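Geranyltranstransferase (Enterococcus faecalis, PDB 3P8L) probably catalyses the condensation of isopentenyl diphosphate with geranyl diphosphate to give (2E,6E)-farnesyl diphosphate, releasing diphosphate, with magnesium as cofactor. Local coordinates at residues 20-25 against 74-78; 25-29 against 81-85; 210-214 against 276-280. All coordinates share one frame. Where two conformers were deposited one is given. Residue numbers count along the deposited sequence, not the author numbering.

Interaction 1: 20-25 against 74-78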
ATOM      1  N   LEU A  20     -23.321  -0.938   0.060  1.00 30.60           N
ATOM      2  CA  LEU A  20     -22.713  -1.385  -1.187  1.00 34.04           C
ATOM      3  C   LEU A  20     -21.190  -1.201  -1.134  1.00 38.58           C
ATOM      4  O   LEU A  20     -20.446  -1.950  -1.769  1.00 34.51           O
ATOM      5  CB  LEU A  20     -23.305  -0.620  -2.384  1.00 34.42           C
ATOM      6  CG  LEU A  20     -24.844  -0.612  -2.419  1.00 44.54           C
ATOM      7  CD1 LEU A  20     -25.379   0.162  -3.593  1.00 51.75           C
ATOM      8  CD2 LEU A  20     -25.309  -2.008  -2.524  1.00 44.48           C
ATOM      9  N   VAL A  21     -20.734  -0.195  -0.391  1.00 36.53           N
ATOM     10  CA  VAL A  21     -19.306  -0.005  -0.195  1.00 32.25           C
ATOM     11  C   VAL A  21     -18.772  -1.165   0.658  1.00 39.79           C
ATOM     12  O   VAL A  21     -17.758  -1.780   0.301  1.00 32.56           O
ATOM     13  CB  VAL A  21     -18.993   1.352   0.444  1.00 38.99           C
ATOM     14  CG1 VAL A  21     -17.480   1.553   0.579  1.00 28.33           C
ATOM     15  CG2 VAL A  21     -19.597   2.486  -0.402  1.00 34.98           C
ATOM     16  N   GLU A  22     -19.476  -1.479   1.753  1.00 32.41           N
ATOM     17  CA  GLU A  22     -19.090  -2.614   2.596  1.00 42.49           C
ATOM     18  C   GLU A  22     -19.064  -3.917   1.778  1.00 38.65           C
ATOM     19  O   GLU A  22     -18.118  -4.696   1.872  1.00 40.00           O
ATOM     20  CB  GLU A  22     -20.010  -2.739   3.819  1.00 32.13           C
ATOM     21  CG  GLU A  22     -19.692  -3.947   4.685  1.00 59.41           C
ATOM     22  CD  GLU A  22     -20.129  -3.799   6.130  1.00 73.56           C
ATOM     23  OE1 GLU A  22     -20.853  -4.697   6.609  1.00 81.46           O
ATOM     24  OE2 GLU A  22     -19.735  -2.807   6.785  1.00 78.30           O
ATOM     25  N   LYS A  23     -20.074  -4.125   0.943  1.00 40.14           N
ATOM     26  CA  LYS A  23     -20.115  -5.305   0.066  1.00 41.55           C
ATOM     27  C   LYS A  23     -18.888  -5.416  -0.865  1.00 38.38           C
ATOM     28  O   LYS A  23     -18.282  -6.478  -0.961  1.00 33.87           O
ATOM     29  CB  LYS A  23     -21.425  -5.342  -0.747  1.00 44.34           C
ATOM     30  CG  LYS A  23     -21.665  -6.665  -1.463  1.00 49.47           C
ATOM     31  CD  LYS A  23     -22.787  -6.566  -2.491  1.00 58.87           C
ATOM     32  CE  LYS A  23     -23.283  -7.946  -2.902  1.00 55.53           C
ATOM     33  NZ  LYS A  23     -22.188  -8.860  -3.362  1.00 48.76           N
ATOM     34  N   VAL A  24     -18.517  -4.324  -1.540  1.00 31.78           N
ATOM     35  CA  VAL A  24     -17.301  -4.328  -2.376  1.00 32.74           C
ATOM     36  C   VAL A  24     -16.058  -4.738  -1.552  1.00 35.01           C
ATOM     37  O   VAL A  24     -15.282  -5.607  -1.970  1.00 38.40           O
ATOM     38  CB  VAL A  24     -17.102  -2.984  -3.118  1.00 35.22           C
ATOM     39  CG1 VAL A  24     -15.718  -2.914  -3.786  1.00 29.34           C
ATOM     40  CG2 VAL A  24     -18.229  -2.796  -4.193  1.00 34.65           C
ATOM     41  N   MET A  25     -15.930  -4.155  -0.360  1.00 31.49           N
ATOM     42  CA  MET A  25     -14.787  -4.397   0.531  1.00 38.91           C
ATOM     43  C   MET A  25     -14.747  -5.864   0.930  1.00 38.51           C
ATOM     44  O   MET A  25     -13.728  -6.536   0.740  1.00 34.73           O
ATOM     45  CB  MET A  25     -14.883  -3.542   1.794  1.00 31.52           C
ATOM     46  CG  MET A  25     -14.608  -2.062   1.611  1.00 37.10           C
ATOM     47  SD  MET A  25     -14.781  -1.150   3.158  1.00 32.86           S
ATOM     48  CE  MET A  25     -13.262  -1.544   3.880  1.00 32.32           C
ATOM     49  N   TYR A  74     -18.335   3.057  -6.024  1.00 33.02           N
ATOM     50  CA  TYR A  74     -18.291   2.186  -4.855  1.00 38.99           C
ATOM     51  C   TYR A  74     -16.923   1.560  -4.662  1.00 37.51           C
ATOM     52  O   TYR A  74     -16.491   1.395  -3.523  1.00 41.34           O
ATOM     53  CB  TYR A  74     -19.359   1.092  -4.909  1.00 34.58           C
ATOM     54  CG  TYR A  74     -20.777   1.635  -4.947  1.00 43.58           C
ATOM     55  CD1 TYR A  74     -21.328   2.268  -3.837  1.00 41.40           C
ATOM     56  CD2 TYR A  74     -21.563   1.516  -6.103  1.00 49.00           C
ATOM     57  CE1 TYR A  74     -22.631   2.781  -3.867  1.00 43.62           C
ATOM     58  CE2 TYR A  74     -22.865   2.030  -6.151  1.00 40.13           C
ATOM     59  CZ  TYR A  74     -23.382   2.661  -5.029  1.00 49.75           C
ATOM     60  OH  TYR A  74     -24.654   3.146  -5.049  1.00 46.87           O
ATOM     61  N   GLN A  75     -16.259   1.220  -5.768  1.00 37.65           N
ATOM     62  CA  GLN A  75     -14.907   0.686  -5.749  1.00 37.86           C
ATOM     63  C   GLN A  75     -13.897   1.679  -5.191  1.00 38.10           C
ATOM     64  O   GLN A  75     -13.081   1.298  -4.339  1.00 37.60           O
ATOM     65  CB  GLN A  75     -14.492   0.161  -7.131  1.00 33.24           C
ATOM     66  CG  GLN A  75     -15.240  -1.126  -7.484  1.00 36.00           C
ATOM     67  CD  GLN A  75     -14.993  -1.601  -8.896  1.00 37.55           C
ATOM     68  OE1 GLN A  75     -14.858  -0.800  -9.815  1.00 37.70           O
ATOM     69  NE2 GLN A  75     -14.929  -2.914  -9.072  1.00 37.28           N
ATOM     70  N   VAL A  76     -13.957   2.935  -5.652  1.00 33.50           N
ATOM     71  CA  VAL A  76     -13.111   4.008  -5.123  1.00 34.78           C
ATOM     72  C   VAL A  76     -13.384   4.255  -3.634  1.00 37.47           C
ATOM     73  O   VAL A  76     -12.443   4.431  -2.855  1.00 38.03           O
ATOM     74  CB  VAL A  76     -13.241   5.332  -5.941  1.00 34.65           C
ATOM     75  CG1 VAL A  76     -12.476   6.503  -5.290  1.00 29.60           C
ATOM     76  CG2 VAL A  76     -12.697   5.141  -7.364  1.00 36.21           C
ATOM     77  N   ALA A  77     -14.670   4.276  -3.257  1.00 36.39           N
ATOM     78  CA  ALA A  77     -15.082   4.481  -1.878  1.00 34.40           C
ATOM     79  C   ALA A  77     -14.522   3.355  -0.981  1.00 31.63           C
ATOM     80  O   ALA A  77     -14.023   3.625   0.094  1.00 29.51           O
ATOM     81  CB  ALA A  77     -16.621   4.580  -1.751  1.00 29.56           C
ATOM     82  N   ALA A  78     -14.568   2.125  -1.485  1.00 31.43           N
ATOM     83  CA  ALA A  78     -14.104   0.939  -0.781  1.00 35.79           C
ATOM     84  C   ALA A  78     -12.582   0.919  -0.581  1.00 33.74           C
ATOM     85  O   ALA A  78     -12.103   0.600   0.521  1.00 32.34           O
ATOM     86  CB  ALA A  78     -14.600  -0.313  -1.513  1.00 29.49           C
TER

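Interaction 2: 25-29 against 81-85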
ATOM      1  N   MET A  25     -15.930  -4.155  -0.360  1.00 31.49           N
ATOM      2  CA  MET A  25     -14.787  -4.397   0.531  1.00 38.91           C
ATOM      3  C   MET A  25     -14.747  -5.864   0.930  1.00 38.51           C
ATOM      4  O   MET A  25     -13.728  -6.536   0.740  1.00 34.73           O
ATOM      5  CB  MET A  25     -14.883  -3.542   1.794  1.00 31.52           C
ATOM      6  CG  MET A  25     -14.608  -2.062   1.611  1.00 37.10           C
ATOM      7  SD  MET A  25     -14.781  -1.150   3.158  1.00 32.86           S
ATOM      8  CE  MET A  25     -13.262  -1.544   3.880  1.00 32.32           C
ATOM      9  N   VAL A  26     -15.878  -6.359   1.436  1.00 36.34           N
ATOM     10  CA  VAL A  26     -15.975  -7.724   1.946  1.00 39.40           C
ATOM     11  C   VAL A  26     -15.735  -8.755   0.830  1.00 40.34           C
ATOM     12  O   VAL A  26     -14.950  -9.703   1.019  1.00 39.36           O
ATOM     13  CB  VAL A  26     -17.323  -7.942   2.711  1.00 42.02           C
ATOM     14  CG1 VAL A  26     -17.667  -9.411   2.864  1.00 44.67           C
ATOM     15  CG2 VAL A  26     -17.294  -7.230   4.065  1.00 45.30           C
ATOM     16  N   ASP A  27     -16.384  -8.554  -0.321  1.00 35.61           N
ATOM     17  CA  ASP A  27     -16.219  -9.455  -1.463  1.00 40.45           C
ATOM     18  C   ASP A  27     -14.784  -9.439  -1.921  1.00 34.79           C
ATOM     19  O   ASP A  27     -14.259 -10.488  -2.221  1.00 33.59           O
ATOM     20  CB  ASP A  27     -17.081  -9.069  -2.678  1.00 38.19           C
ATOM     21  CG  ASP A  27     -18.576  -9.277  -2.440  1.00 47.58           C
ATOM     22  OD1 ASP A  27     -18.952  -9.895  -1.442  1.00 36.81           O
ATOM     23  OD2 ASP A  27     -19.389  -8.807  -3.256  1.00 45.23           O
ATOM     24  N   PHE A  28     -14.172  -8.247  -1.989  1.00 36.46           N
ATOM     25  CA  PHE A  28     -12.791  -8.136  -2.434  1.00 39.66           C
ATOM     26  C   PHE A  28     -11.835  -8.882  -1.513  1.00 32.29           C
ATOM     27  O   PHE A  28     -10.960  -9.588  -2.003  1.00 36.71           O
ATOM     28  CB  PHE A  28     -12.310  -6.683  -2.628  1.00 34.76           C
ATOM     29  CG  PHE A  28     -10.978  -6.603  -3.277  1.00 37.77           C
ATOM     30  CD1 PHE A  28      -9.827  -6.361  -2.528  1.00 35.41           C
ATOM     31  CD2 PHE A  28     -10.854  -6.845  -4.634  1.00 33.93           C
ATOM     32  CE1 PHE A  28      -8.587  -6.340  -3.130  1.00 34.40           C
ATOM     33  CE2 PHE A  28      -9.604  -6.819  -5.254  1.00 42.04           C
ATOM     34  CZ  PHE A  28      -8.472  -6.566  -4.495  1.00 35.69           C
ATOM     35  N   ILE A  29     -12.031  -8.747  -0.204  1.00 34.91           N
ATOM     36  CA  ILE A  29     -11.166  -9.422   0.770  0.50 36.16           C
ATOM     37  C   ILE A  29     -11.375 -10.943   0.721  1.00 38.61           C
ATOM     38  O   ILE A  29     -10.413 -11.703   0.708  1.00 37.80           O
ATOM     39  CB  ILE A  29     -11.331  -8.853   2.209  0.50 39.27           C
ATOM     40  CG1 ILE A  29     -10.408  -7.657   2.420  0.50 47.63           C
ATOM     41  CG2 ILE A  29     -10.939  -9.871   3.267  0.50 38.49           C
ATOM     42  CD1 ILE A  29     -11.003  -6.333   2.072  0.50 48.67           C
ATOM     43  N   GLU A  81     -11.770   3.419   2.148  1.00 28.85           N
ATOM     44  CA  GLU A  81     -12.125   2.879   3.451  1.00 33.41           C
ATOM     45  C   GLU A  81     -11.180   1.737   3.904  1.00 28.58           C
ATOM     46  O   GLU A  81     -10.948   1.579   5.109  1.00 31.35           O
ATOM     47  CB  GLU A  81     -13.597   2.476   3.506  1.00 30.46           C
ATOM     48  CG  GLU A  81     -14.107   2.100   4.898  1.00 34.01           C
ATOM     49  CD  GLU A  81     -14.068   3.243   5.937  1.00 36.04           C
ATOM     50  OE1 GLU A  81     -13.619   4.394   5.670  1.00 33.18           O
ATOM     51  OE2 GLU A  81     -14.504   2.966   7.055  1.00 38.31           O
ATOM     52  N   MET A  82     -10.607   1.009   2.941  1.00 31.89           N
ATOM     53  CA  MET A  82      -9.561   0.006   3.186  1.00 32.71           C
ATOM     54  C   MET A  82      -8.283   0.632   3.754  1.00 30.67           C
ATOM     55  O   MET A  82      -7.694   0.082   4.704  1.00 32.39           O
ATOM     56  CB  MET A  82      -9.287  -0.879   1.946  1.00 27.90           C
ATOM     57  CG  MET A  82     -10.491  -1.835   1.546  1.00 29.99           C
ATOM     58  SD  MET A  82     -10.276  -2.666  -0.068  1.00 24.69           S
ATOM     59  CE  MET A  82      -8.963  -3.826   0.322  1.00 28.62           C
ATOM     60  N   ILE A  83      -7.882   1.781   3.192  1.00 27.50           N
ATOM     61  CA  ILE A  83      -6.746   2.554   3.674  1.00 32.64           C
ATOM     62  C   ILE A  83      -7.020   3.000   5.108  1.00 25.44           C
ATOM     63  O   ILE A  83      -6.179   2.810   5.998  1.00 31.92           O
ATOM     64  CB  ILE A  83      -6.448   3.817   2.795  1.00 32.13           C
ATOM     65  CG1 ILE A  83      -5.968   3.445   1.397  1.00 35.79           C
ATOM     66  CG2 ILE A  83      -5.459   4.750   3.497  1.00 35.68           C
ATOM     67  CD1 ILE A  83      -4.558   2.913   1.313  1.00 29.15           C
ATOM     68  N   HIS A  84      -8.185   3.616   5.316  1.00 23.68           N
ATOM     69  CA  HIS A  84      -8.604   4.037   6.633  1.00 31.84           C
ATOM     70  C   HIS A  84      -8.572   2.894   7.684  1.00 26.81           C
ATOM     71  O   HIS A  84      -8.033   3.085   8.758  1.00 33.83           O
ATOM     72  CB  HIS A  84      -9.993   4.619   6.589  1.00 29.23           C
ATOM     73  CG  HIS A  84     -10.449   5.110   7.918  1.00 29.69           C
ATOM     74  ND1 HIS A  84      -9.738   6.043   8.637  1.00 30.49           N
ATOM     75  CD2 HIS A  84     -11.524   4.788   8.670  1.00 33.60           C
ATOM     76  CE1 HIS A  84     -10.365   6.290   9.772  1.00 33.23           C
ATOM     77  NE2 HIS A  84     -11.455   5.550   9.812  1.00 34.08           N
ATOM     78  N   THR A  85      -9.155   1.742   7.339  1.00 28.89           N
ATOM     79  CA  THR A  85      -9.201   0.542   8.197  1.00 31.14           C
ATOM     80  C   THR A  85      -7.788   0.037   8.502  1.00 33.58           C
ATOM     81  O   THR A  85      -7.489  -0.305   9.643  1.00 30.88           O
ATOM     82  CB  THR A  85     -10.019  -0.621   7.538  1.00 34.89           C
ATOM     83  OG1 THR A  85     -11.319  -0.151   7.163  1.00 32.38           O
ATOM     84  CG2 THR A  85     -10.171  -1.833   8.488  1.00 28.47           C
TER

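Interaction 3: 210-214 against 276-280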
ATOM      1  N   LEU A 210     -11.636  23.623  -5.788  1.00 48.44           N
ATOM      2  CA  LEU A 210     -12.605  24.103  -4.799  1.00 49.47           C
ATOM      3  C   LEU A 210     -13.096  22.984  -3.849  1.00 46.64           C
ATOM      4  O   LEU A 210     -13.245  23.199  -2.647  1.00 45.42           O
ATOM      5  CB  LEU A 210     -13.796  24.760  -5.504  1.00 49.31           C
ATOM      6  CG  LEU A 210     -13.576  26.151  -6.129  1.00 60.26           C
ATOM      7  CD1 LEU A 210     -14.880  26.682  -6.730  1.00 57.06           C
ATOM      8  CD2 LEU A 210     -13.020  27.148  -5.105  1.00 55.59           C
ATOM      9  N   LEU A 211     -13.336  21.795  -4.400  1.00 46.29           N
ATOM     10  CA  LEU A 211     -13.705  20.615  -3.600  1.00 46.88           C
ATOM     11  C   LEU A 211     -12.628  20.291  -2.559  1.00 41.00           C
ATOM     12  O   LEU A 211     -12.933  19.944  -1.425  1.00 47.31           O
ATOM     13  CB  LEU A 211     -13.934  19.417  -4.517  1.00 42.20           C
ATOM     14  CG  LEU A 211     -15.195  19.492  -5.366  1.00 43.43           C
ATOM     15  CD1 LEU A 211     -15.175  18.414  -6.439  1.00 45.62           C
ATOM     16  CD2 LEU A 211     -16.430  19.396  -4.501  1.00 38.55           C
ATOM     17  N   THR A 212     -11.370  20.467  -2.959  1.00 45.43           N
ATOM     18  CA  THR A 212     -10.213  20.321  -2.081  1.00 44.90           C
ATOM     19  C   THR A 212     -10.224  21.283  -0.896  1.00 49.36           C
ATOM     20  O   THR A 212      -9.910  20.899   0.240  1.00 51.97           O
ATOM     21  CB  THR A 212      -8.942  20.528  -2.901  1.00 49.14           C
ATOM     22  OG1 THR A 212      -8.908  19.544  -3.933  1.00 44.12           O
ATOM     23  CG2 THR A 212      -7.677  20.443  -2.034  1.00 43.65           C
ATOM     24  N   GLN A 213     -10.599  22.527  -1.161  1.00 50.26           N
ATOM     25  CA  GLN A 213     -10.696  23.543  -0.126  1.00 47.42           C
ATOM     26  C   GLN A 213     -11.819  23.204   0.828  1.00 39.09           C
ATOM     27  O   GLN A 213     -11.677  23.356   2.054  1.00 38.58           O
ATOM     28  CB  GLN A 213     -10.935  24.929  -0.743  1.00 53.23           C
ATOM     29  CG  GLN A 213      -9.703  25.570  -1.374  1.00 63.23           C
ATOM     30  CD  GLN A 213     -10.013  26.923  -2.014  1.00 71.42           C
ATOM     31  OE1 GLN A 213     -10.515  27.838  -1.356  1.00 68.38           O
ATOM     32  NE2 GLN A 213      -9.715  27.049  -3.301  1.00 66.66           N
ATOM     33  N   PHE A 214     -12.945  22.765   0.268  1.00 37.80           N
ATOM     34  CA  PHE A 214     -14.047  22.267   1.092  1.00 42.93           C
ATOM     35  C   PHE A 214     -13.582  21.162   2.049  1.00 39.63           C
ATOM     36  O   PHE A 214     -13.894  21.203   3.238  1.00 45.54           O
ATOM     37  CB  PHE A 214     -15.193  21.733   0.226  1.00 44.55           C
ATOM     38  CG  PHE A 214     -16.313  21.136   1.026  1.00 47.10           C
ATOM     39  CD1 PHE A 214     -17.307  21.946   1.560  1.00 48.83           C
ATOM     40  CD2 PHE A 214     -16.367  19.762   1.264  1.00 41.32           C
ATOM     41  CE1 PHE A 214     -18.354  21.393   2.309  1.00 52.92           C
ATOM     42  CE2 PHE A 214     -17.394  19.203   2.014  1.00 41.90           C
ATOM     43  CZ  PHE A 214     -18.404  20.023   2.532  1.00 47.09           C
ATOM     44  N   VAL A 276     -17.151  28.171   0.216  1.00 56.62           N
ATOM     45  CA  VAL A 276     -16.618  27.343  -0.875  1.00 54.07           C
ATOM     46  C   VAL A 276     -17.724  26.671  -1.722  1.00 52.54           C
ATOM     47  O   VAL A 276     -17.644  26.663  -2.955  1.00 53.46           O
ATOM     48  CB  VAL A 276     -15.552  26.318  -0.371  1.00 54.66           C
ATOM     49  CG1 VAL A 276     -15.225  25.309  -1.440  1.00 48.55           C
ATOM     50  CG2 VAL A 276     -14.278  27.041   0.023  1.00 52.58           C
ATOM     51  N   LEU A 277     -18.754  26.133  -1.067  1.00 51.45           N
ATOM     52  CA  LEU A 277     -19.879  25.507  -1.776  1.00 53.47           C
ATOM     53  C   LEU A 277     -20.676  26.523  -2.604  1.00 54.50           C
ATOM     54  O   LEU A 277     -21.137  26.210  -3.714  1.00 50.39           O
ATOM     55  CB  LEU A 277     -20.817  24.783  -0.799  1.00 54.94           C
ATOM     56  CG  LEU A 277     -20.302  23.546  -0.048  1.00 63.85           C
ATOM     57  CD1 LEU A 277     -21.367  23.064   0.913  1.00 51.92           C
ATOM     58  CD2 LEU A 277     -19.882  22.417  -0.999  1.00 52.71           C
ATOM     59  N   GLU A 278     -20.838  27.725  -2.052  1.00 57.53           N
ATOM     60  CA  GLU A 278     -21.388  28.865  -2.788  1.00 61.58           C
ATOM     61  C   GLU A 278     -20.627  29.091  -4.099  1.00 62.23           C
ATOM     62  O   GLU A 278     -21.247  29.149  -5.166  1.00 60.43           O
ATOM     63  CB  GLU A 278     -21.377  30.124  -1.911  1.00 67.68           C
ATOM     64  CG  GLU A 278     -21.952  31.372  -2.580  1.00 84.31           C
ATOM     65  CD  GLU A 278     -23.301  31.119  -3.235  1.00 95.30           C
ATOM     66  OE1 GLU A 278     -23.378  31.192  -4.482  1.00 96.29           O
ATOM     67  OE2 GLU A 278     -24.275  30.825  -2.506  1.00100.97           O
ATOM     68  N   LYS A 279     -19.291  29.164  -4.020  1.00 61.00           N
ATOM     69  CA  LYS A 279     -18.446  29.320  -5.212  1.00 61.85           C
ATOM     70  C   LYS A 279     -18.608  28.187  -6.220  1.00 60.45           C
ATOM     71  O   LYS A 279     -18.574  28.433  -7.428  1.00 61.66           O
ATOM     72  CB  LYS A 279     -16.961  29.499  -4.857  1.00 63.16           C
ATOM     73  CG  LYS A 279     -16.618  30.801  -4.148  1.00 72.68           C
ATOM     74  CD  LYS A 279     -15.107  31.019  -4.092  1.00 78.31           C
ATOM     75  CE  LYS A 279     -14.664  31.472  -2.705  1.00 84.84           C
ATOM     76  NZ  LYS A 279     -15.194  32.816  -2.331  1.00 88.54           N
ATOM     77  N   ILE A 280     -18.790  26.956  -5.734  1.00 59.59           N
ATOM     78  CA  ILE A 280     -19.040  25.800  -6.619  1.00 58.08           C
ATOM     79  C   ILE A 280     -20.411  25.894  -7.301  1.00 59.45           C
ATOM     80  O   ILE A 280     -20.546  25.598  -8.499  1.00 62.63           O
ATOM     81  CB  ILE A 280     -18.909  24.422  -5.869  1.00 56.95           C
ATOM     82  CG1 ILE A 280     -17.483  24.218  -5.348  1.00 60.19           C
ATOM     83  CG2 ILE A 280     -19.283  23.265  -6.781  1.00 47.19           C
ATOM     84  CD1 ILE A 280     -17.327  23.070  -4.328  1.00 51.26           C
TER

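Interaction 1: 20-25 against 74-78
The helices through 20-25 and 74-78 cross steeply, with axes 8.5 Å apart at closest approach and a signed crossing angle of -72°, and they bury 386 Å² of mostly apolar surface. Along 74-78, Tyr74 comes first and supplies the largest share. Leu20 packs over one face of its ring, with CB 4.0 Å from the ring centroid and 22° off the normal, a CH-pi contact; Leu20 CD1 reaches within 3.5 Å of Tyr74 CZ. Val21 CG2 approaches the ring edge, 3.9 Å from Tyr74 CD1. The hydroxyl of Tyr74 hydrogen-bonds to His17, one turn earlier on the first helix. Gln75 contributes only its aliphatic part: Val24 CG1 is 4.1 Å from Gln75 CG, while Gln75 OE1 accepts a hydrogen bond from the backbone N of Gln136. Ala77 and Ala78 then present little more than methyl groups and backbone, which explains the close spacing. Val21 CG2 lies 3.9 Å from Ala77 CB and Val21 CG1 3.6 Å from Ala78 N, whereas Ala78 CB receives Val24 CG1 and Met25 CG, each at 3.6 Å. This steep crossing through small residues is part of the all-helical isoprenoid synthase fold. Two further helices border it: helix 53-64 packs Pro55 and Leu59 against Val21, and helix 114-133 brings Leu131 to Val24 and Ala78.

Interaction 2: 25-29 against 81-85
At 25-29 and 81-85 the helix axes come no closer than 12.3 Å, with 75° between their N-to-C directions. The nearest CA atoms, those of Met25 and Met82, are 7.3 Å apart. Such spacing excludes direct backbone packing, so long side chains must span the gap, and two methionines do so. Both have the same m, t, p sequence of chi angles and an extended chi2, and both start with CA-to-CB bonds directed at the opposing helix. Met25 CE ends 3.6 Å from Met82 CG, and Met25 SD lies 3.7 Å from Glu81 CG, touching the aliphatic part of that residue. The carboxylate of Glu81 leads away from the contact and forms a salt bridge with Arg52. Met82 reaches back in the other direction: its CE is 3.7 Å from Ile29 CD1 and 3.9 Å from Phe28 CD1. Thr85 adds a marginal touch, with OG1 4.1 Å from Met25 CE; this hydroxyl donates to Glu81 O at 2.7 Å, which satisfies it within its own helix. The contact covers 240 Å², its closest approaches being mainly between carbon atoms, and all six touching residues are buried. Ile46 of helix 36-47 meets Met25 and Ile29, and Leu131 of helix 114-133 meets Phe28. Two methionines, with Ile29 and Phe28, packed between steeply inclined helices thus form part of the hydrophobic interior of the all-alpha isoprenoid synthase fold, to which the FPP/GGPP synthase family belongs.

Interaction 3: 210-214 against 276-280
Val276 adopts the t rotamer (chi1 169°), and this places CG1 against the facing helical turn, 3.1 Å from Leu210 O and 3.8 Å from Phe214 N, two atoms already paired by a backbone hydrogen bond of 3.0 Å. Val276 CG2 lies 4.0 Å from Gln213 CB. Phe214 is also t, and its ring extends to Leu277, with CD1 3.7 Å from Leu277 CD2. Leu277, in an m, t conformation, starts sideways yet delivers that methyl to the ring. Leu211 behaves similarly: its CA-to-CB bond points away, but CD2 swings back to 3.8 Å from Ile280 CD1, whose own chain is extended (m, t). Leu210 (m, t) lies against the same turn of the facing helix, with CB 3.7 Å from Ile280 CG1 and CD1 4.0 Å from Lys279 CB. Helix 289-298 covers the Phe214-Leu277 pair through Leu292. With axes 9.5 Å apart and 160° between their N-to-C directions, this is the near-antiparallel helix pairing characteristic of the all-alpha isoprenoid synthase fold.

In the fold
Interactions 1 and 2 are successive parts of one crossing between helix 13-31 and helix 71-92, with centres about 7 Å apart and Met25 in common. The short-segment axes approach to 8.5 Å in interaction 1 but only to 12.3 Å in interaction 2. Arg52 forms salt bridges to Glu22 and Glu81, tying the two helices together. Interaction 3 joins other helices, about 25 and 28 Å away between centres, with nearest atoms about 12 and 16 Å apart, and lies across the chain's centre from interaction 2. In relatives, the helices corresponding to 71-92 and 205-230 carry the two aspartate-rich, magnesium-binding motifs, so each contact probably packs a helix whose C-terminal end serves the active site.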